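Local coordinates for protein BtGH115A (Bacteroides thetaiotaomicron, PDB 5BY3) that removes 4-O-methyl-glucuronic acid from decorated arabinogalactans, acting as an alpha-glucuronidase of glycoside hydrolase family 115, at residues K92-M97 with G110-G115; E154-S159 with M450-D455. All coordinates share one frame; numbering follows the deposited sequence.

Contact 1: residues K92-M97 with G110-G115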
loop_
_atom_site.group_PDB
_atom_site.type_symbol
_atom_site.label_atom_id
_atom_site.label_comp_id
_atom_site.label_asym_id
_atom_site.label_seq_id
_atom_site.Cartn_x
_atom_site.Cartn_y
_atom_site.Cartn_z
ATOM N N LYS A 92 27.426 -8.482 -0.437
ATOM C CA LYS A 92 26.344 -7.632 0.118
ATOM C C LYS A 92 25.155 -7.482 -0.855
ATOM O O LYS A 92 25.327 -7.584 -2.073
ATOM C CB LYS A 92 26.896 -6.252 0.497
ATOM C CG LYS A 92 26.414 -5.757 1.836
ATOM C CD LYS A 92 26.709 -4.284 2.011
ATOM C CE LYS A 92 25.949 -3.740 3.214
ATOM N NZ LYS A 92 26.150 -2.279 3.418
ATOM N N LYS A 93 23.959 -7.241 -0.326
ATOM C CA LYS A 93 22.742 -7.366 -1.144
ATOM C C LYS A 93 22.203 -6.036 -1.726
ATOM O O LYS A 93 21.942 -5.090 -0.989
ATOM C CB LYS A 93 21.649 -8.146 -0.380
ATOM C CG LYS A 93 21.236 -7.579 0.994
ATOM C CD LYS A 93 19.728 -7.741 1.232
ATOM C CE LYS A 93 19.284 -7.246 2.601
ATOM N NZ LYS A 93 17.877 -6.748 2.601
ATOM N N GLN A 94 22.079 -5.983 -3.055
ATOM C CA GLN A 94 21.381 -4.906 -3.809
ATOM C C GLN A 94 21.884 -3.487 -3.450
ATOM O O GLN A 94 21.087 -2.548 -3.250
ATOM C CB GLN A 94 19.852 -5.016 -3.616
ATOM C CG GLN A 94 19.207 -6.325 -4.029
ATOM C CD GLN A 94 17.747 -6.407 -3.592
ATOM O OE1 GLN A 94 16.975 -5.473 -3.806
ATOM N NE2 GLN A 94 17.367 -7.522 -2.953
ATOM N N ALA A 95 23.203 -3.356 -3.332
ATOM C CA ALA A 95 23.814 -2.184 -2.712
ATOM C C ALA A 95 24.682 -1.407 -3.678
ATOM O O ALA A 95 25.123 -1.959 -4.680
ATOM C CB ALA A 95 24.601 -2.572 -1.461
ATOM N N PHE A 96 24.883 -0.120 -3.389
ATOM C CA PHE A 96 25.727 0.735 -4.195
ATOM C C PHE A 96 26.445 1.772 -3.366
ATOM O O PHE A 96 25.952 2.185 -2.286
ATOM C CB PHE A 96 24.954 1.394 -5.342
ATOM C CG PHE A 96 23.875 2.360 -4.887
ATOM C CD1 PHE A 96 24.178 3.674 -4.595
ATOM C CD2 PHE A 96 22.545 1.957 -4.823
ATOM C CE1 PHE A 96 23.190 4.561 -4.190
ATOM C CE2 PHE A 96 21.529 2.844 -4.435
ATOM C CZ PHE A 96 21.859 4.140 -4.106
HETATM N N MSE A 97 27.603 2.164 -3.905
HETATM C CA MSE A 97 28.425 3.270 -3.468
HETATM C C MSE A 97 28.476 4.280 -4.587
HETATM O O MSE A 97 28.695 3.940 -5.771
HETATM C CB MSE A 97 29.835 2.767 -3.280
HETATM C CG MSE A 97 30.099 2.430 -1.822
HETATM SE SE MSE A 97 32.052 2.399 -1.621
HETATM C CE MSE A 97 32.259 2.552 0.340
ATOM N N GLY A 110 28.131 -0.905 -7.796
ATOM C CA GLY A 110 27.117 -1.780 -7.191
ATOM C C GLY A 110 27.677 -3.125 -6.718
ATOM O O GLY A 110 28.535 -3.716 -7.371
ATOM N N SER A 111 27.174 -3.617 -5.591
ATOM C CA SER A 111 27.568 -4.907 -5.026
ATOM C C SER A 111 27.125 -6.112 -5.861
ATOM O O SER A 111 27.802 -7.155 -5.854
ATOM C CB SER A 111 27.030 -5.033 -3.606
ATOM O OG SER A 111 25.619 -5.224 -3.585
ATOM N N ASP A 112 25.979 -5.970 -6.535
ATOM C CA ASP A 112 25.450 -6.934 -7.522
ATOM C C ASP A 112 24.819 -6.114 -8.663
ATOM O O ASP A 112 25.023 -4.915 -8.703
ATOM C CB ASP A 112 24.475 -7.923 -6.891
ATOM C CG ASP A 112 23.474 -7.250 -5.967
ATOM O OD1 ASP A 112 22.857 -6.239 -6.373
ATOM O OD2 ASP A 112 23.304 -7.735 -4.827
ATOM N N SER A 113 24.124 -6.753 -9.609
ATOM C CA SER A 113 23.559 -6.082 -10.793
ATOM C C SER A 113 22.435 -5.099 -10.417
ATOM O O SER A 113 22.387 -3.977 -10.932
ATOM C CB SER A 113 23.026 -7.110 -11.784
ATOM O OG SER A 113 23.970 -8.134 -11.998
ATOM N N HIS A 114 21.542 -5.516 -9.525
ATOM C CA HIS A 114 20.484 -4.628 -9.075
ATOM C C HIS A 114 21.046 -3.413 -8.357
ATOM O O HIS A 114 20.651 -2.273 -8.632
ATOM C CB HIS A 114 19.433 -5.395 -8.282
ATOM C CG HIS A 114 18.478 -6.127 -9.170
ATOM N ND1 HIS A 114 18.829 -7.273 -9.845
ATOM C CD2 HIS A 114 17.217 -5.834 -9.564
ATOM C CE1 HIS A 114 17.817 -7.675 -10.595
ATOM N NE2 HIS A 114 16.819 -6.825 -10.433
ATOM N N GLY A 115 22.059 -3.655 -7.532
ATOM C CA GLY A 115 22.781 -2.584 -6.862
ATOM C C GLY A 115 23.350 -1.560 -7.813
ATOM O O GLY A 115 23.266 -0.361 -7.570
#

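Contact 2: residues E154-S159 with M450-D455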
loop_
_atom_site.group_PDB
_atom_site.type_symbol
_atom_site.label_atom_id
_atom_site.label_comp_id
_atom_site.label_asym_id
_atom_site.label_seq_id
_atom_site.Cartn_x
_atom_site.Cartn_y
_atom_site.Cartn_z
ATOM N N GLU A 154 27.865 9.087 -0.396
ATOM C CA GLU A 154 26.723 8.114 -0.323
ATOM C C GLU A 154 26.926 6.581 -0.478
ATOM O O GLU A 154 27.515 6.095 -1.446
ATOM C CB GLU A 154 25.618 8.538 -1.310
ATOM C CG GLU A 154 24.190 8.167 -0.889
ATOM C CD GLU A 154 23.637 8.965 0.309
ATOM O OE1 GLU A 154 24.205 10.013 0.720
ATOM O OE2 GLU A 154 22.592 8.541 0.842
ATOM N N LEU A 155 26.374 5.822 0.455
ATOM C CA LEU A 155 26.281 4.339 0.351
ATOM C C LEU A 155 24.842 3.882 0.653
ATOM O O LEU A 155 24.234 4.334 1.636
ATOM C CB LEU A 155 27.256 3.690 1.344
ATOM C CG LEU A 155 27.630 2.206 1.257
ATOM C CD1 LEU A 155 29.062 2.036 1.736
ATOM C CD2 LEU A 155 26.695 1.298 2.059
ATOM N N GLN A 156 24.282 2.989 -0.162
ATOM C CA GLN A 156 22.895 2.550 0.123
ATOM C C GLN A 156 22.681 1.049 -0.051
ATOM O O GLN A 156 23.421 0.415 -0.795
ATOM C CB GLN A 156 21.872 3.341 -0.720
ATOM C CG GLN A 156 21.419 4.677 -0.130
ATOM C CD GLN A 156 20.540 5.486 -1.075
ATOM O OE1 GLN A 156 20.856 6.630 -1.400
ATOM N NE2 GLN A 156 19.442 4.897 -1.526
ATOM N N SER A 157 21.651 0.517 0.619
ATOM C CA SER A 157 21.252 -0.896 0.623
ATOM C C SER A 157 19.818 -0.992 1.161
ATOM O O SER A 157 19.434 -0.192 2.023
ATOM C CB SER A 157 22.175 -1.720 1.539
ATOM O OG SER A 157 22.381 -1.068 2.789
ATOM N N PRO A 158 19.036 -1.988 0.701
ATOM C CA PRO A 158 17.633 -2.089 1.129
ATOM C C PRO A 158 17.407 -2.676 2.539
ATOM O O PRO A 158 18.064 -3.670 2.930
ATOM C CB PRO A 158 17.006 -3.005 0.050
ATOM C CG PRO A 158 18.140 -3.851 -0.377
ATOM C CD PRO A 158 19.342 -2.950 -0.376
ATOM N N SER A 159 16.465 -2.068 3.269
ATOM C CA SER A 159 15.911 -2.617 4.500
ATOM C C SER A 159 15.122 -3.918 4.223
ATOM O O SER A 159 15.209 -4.875 4.986
ATOM C CB SER A 159 14.985 -1.605 5.145
ATOM O OG SER A 159 15.692 -0.542 5.766
HETATM N N MSE A 450 9.746 2.981 2.773
HETATM C CA MSE A 450 9.840 2.209 4.010
HETATM C C MSE A 450 10.707 1.009 3.764
HETATM O O MSE A 450 11.679 0.798 4.476
HETATM C CB MSE A 450 8.472 1.879 4.566
HETATM C CG MSE A 450 8.073 3.093 5.387
HETATM SE SE MSE A 450 6.219 2.910 5.995
HETATM C CE MSE A 450 6.830 2.020 7.652
ATOM N N ALA A 451 10.415 0.312 2.676
ATOM C CA ALA A 451 11.023 -0.959 2.311
ATOM C C ALA A 451 12.450 -0.764 1.860
ATOM O O ALA A 451 13.270 -1.678 1.993
ATOM C CB ALA A 451 10.204 -1.643 1.215
ATOM N N TRP A 452 12.748 0.425 1.338
ATOM C CA TRP A 452 14.095 0.711 0.871
ATOM C C TRP A 452 15.012 1.180 1.996
ATOM O O TRP A 452 16.176 0.753 2.056
ATOM C CB TRP A 452 14.114 1.674 -0.313
ATOM C CG TRP A 452 15.547 2.055 -0.697
ATOM C CD1 TRP A 452 16.194 3.192 -0.360
ATOM C CD2 TRP A 452 16.493 1.260 -1.431
ATOM N NE1 TRP A 452 17.461 3.187 -0.866
ATOM C CE2 TRP A 452 17.682 2.008 -1.517
ATOM C CE3 TRP A 452 16.450 -0.019 -2.014
ATOM C CZ2 TRP A 452 18.848 1.523 -2.144
ATOM C CZ3 TRP A 452 17.606 -0.500 -2.675
ATOM C CH2 TRP A 452 18.786 0.270 -2.717
ATOM N N ASN A 453 14.509 2.071 2.859
ATOM C CA ASN A 453 15.274 2.614 3.982
ATOM C C ASN A 453 14.336 3.039 5.074
ATOM O O ASN A 453 13.920 4.195 5.118
ATOM C CB ASN A 453 16.142 3.796 3.551
ATOM C CG ASN A 453 17.179 4.205 4.608
ATOM O OD1 ASN A 453 17.065 3.897 5.816
ATOM N ND2 ASN A 453 18.215 4.901 4.149
ATOM N N LEU A 454 14.003 2.096 5.956
ATOM C CA LEU A 454 13.138 2.349 7.125
ATOM C C LEU A 454 13.654 3.461 8.113
ATOM O O LEU A 454 12.849 4.291 8.616
ATOM C CB LEU A 454 12.866 1.023 7.868
ATOM C CG LEU A 454 11.476 0.719 8.446
ATOM C CD1 LEU A 454 11.613 -0.229 9.603
ATOM C CD2 LEU A 454 10.664 1.912 8.929
ATOM N N ASP A 455 14.969 3.479 8.380
ATOM C CA ASP A 455 15.545 4.450 9.328
ATOM C C ASP A 455 15.290 5.878 8.868
ATOM O O ASP A 455 14.926 6.728 9.686
ATOM C CB ASP A 455 17.062 4.239 9.602
ATOM C CG ASP A 455 17.422 2.814 10.117
ATOM O OD1 ASP A 455 16.718 2.215 10.979
ATOM O OD2 ASP A 455 18.456 2.295 9.639
HETATM O O HOH W 1 16.662 1.459 7.422
#

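Contact 1: residues K92-M97 with G110-G115
Ser-111 and Asp-112 meet Lys-92, Gln-94 and Ala-95 in a compact knot of hydrogen bonds at the open end of a beta hairpin, where strand 106-110 runs out and helix 113-126 begins. Phe-96 and Gly-110 form an antiparallel non-hydrogen-bonded pair here. Just beyond it, Ser-111 N donates to Ala-95 O over 2.8 Å, and Ala-95 N answers by donating to Ser-111 OG over 3.1 Å. With OG set between its own backbone N and carbonyl carbon (chi1 72°), that hydroxyl also gives its proton to Lys-92 O at 2.8 Å, approaching from above the carbonyl plane. One hydroxyl thus ties together two backbone groups, one as donor and one as acceptor, on the chain entering the hairpin. Asp-112 splits its carboxylate. OD2 takes Gln-94 N on the syn side at 2.8 Å in a nearly straight bond (166° at the hydrogen), while OD1 accepts from Gly-115 N at 2.9 Å, the N-cap bond of the helix. With both oxygens engaged, the carboxylate is held in rotation, and the first turn of the helix is tied to Gln-94, whose phi and psi fall in the left-handed helical region. Ala-95 O also takes CH...O contacts from Gly-110 CA at 3.2 Å and Gly-115 CA at 3.3 Å, the latter an approach that the missing side chain allows, and Gly-115 O lies 3.3 Å from Phe-96 CB. Outside the contact, the Gln-94 amide bonds to Glu-161 O and Arg-163 NH1, and His-114 NE2 to Gly-236 O. Phe-96 reaches Tyr-118 and Glu-122 farther along helix 113-126, and in the sheet strand 96-100 lies between strands 106-110 and 155-156.

Contact 2: residues E154-S159 with M450-D455
Trp-452 has CG anti to the backbone N (chi1 175°), and chi2 of -100° turns the indole so that its CE3-CZ3 side meets Pro-158, although the CB points away from segment 154-159; in Ser-159, OG stands beside the backbone N (chi1 -75°) and faces the start of the next helix. Pro-158 CA and Ser-157 C lie over one face of the indole, offset toward its rim, while the proline ring flanks the CE3-CZ3 side, its CB 3.7 Å from Trp-452 CE3. The extended Gln-156 crosses the indole at about a right angle, its amide carbon CD in the ring plane at the NE1 edge. Ser-159 N donates to Trp-452 O over 3.1 Å, from well above the carbonyl plane, and Pro-158 CA makes a CH...O contact with that same oxygen at 3.3 Å. A water extends the contact, bonded to Ser-159 OG at 2.8 Å, donating to Asn-453 OD1 at 2.9 Å and accepting from Asp-455 N at 2.8 Å. Asn-453, the N-cap of helix 454-459, also accepts from Lys-456 N. The break between helices 441-452 and 454-459 is thus fastened to the chain running from strand 155-156 into barrel strand 162-166. Trp-452 also meets Tyr-118 of helix 113-126 edge-to-face and Arg-207 in a cation-pi pair; Ser-159 and Leu-454 touch Tyr-422 of helix 411-423.

Contacts 1 and 2 have centres 12 Å apart and follow one another along the chain, meeting where strands 96-100 and 155-156 lie side by side. Phe-96 O and Gln-156 N, 2.8 Å apart, probably form a hydrogen bond between these strands. A second bond probably joins Lys-93 NZ to Pro-158 O over 3.1 Å. Contact 1 belongs to the N-terminal mixed sheet and the helix leading from it; contact 2 carries that sheet's edge over to the eight-stranded parallel barrel. Neither includes the nickel-site residues Leu-404 and Asp-436, though helix 441-452, which ends in contact 2, follows shortly after Asp-436.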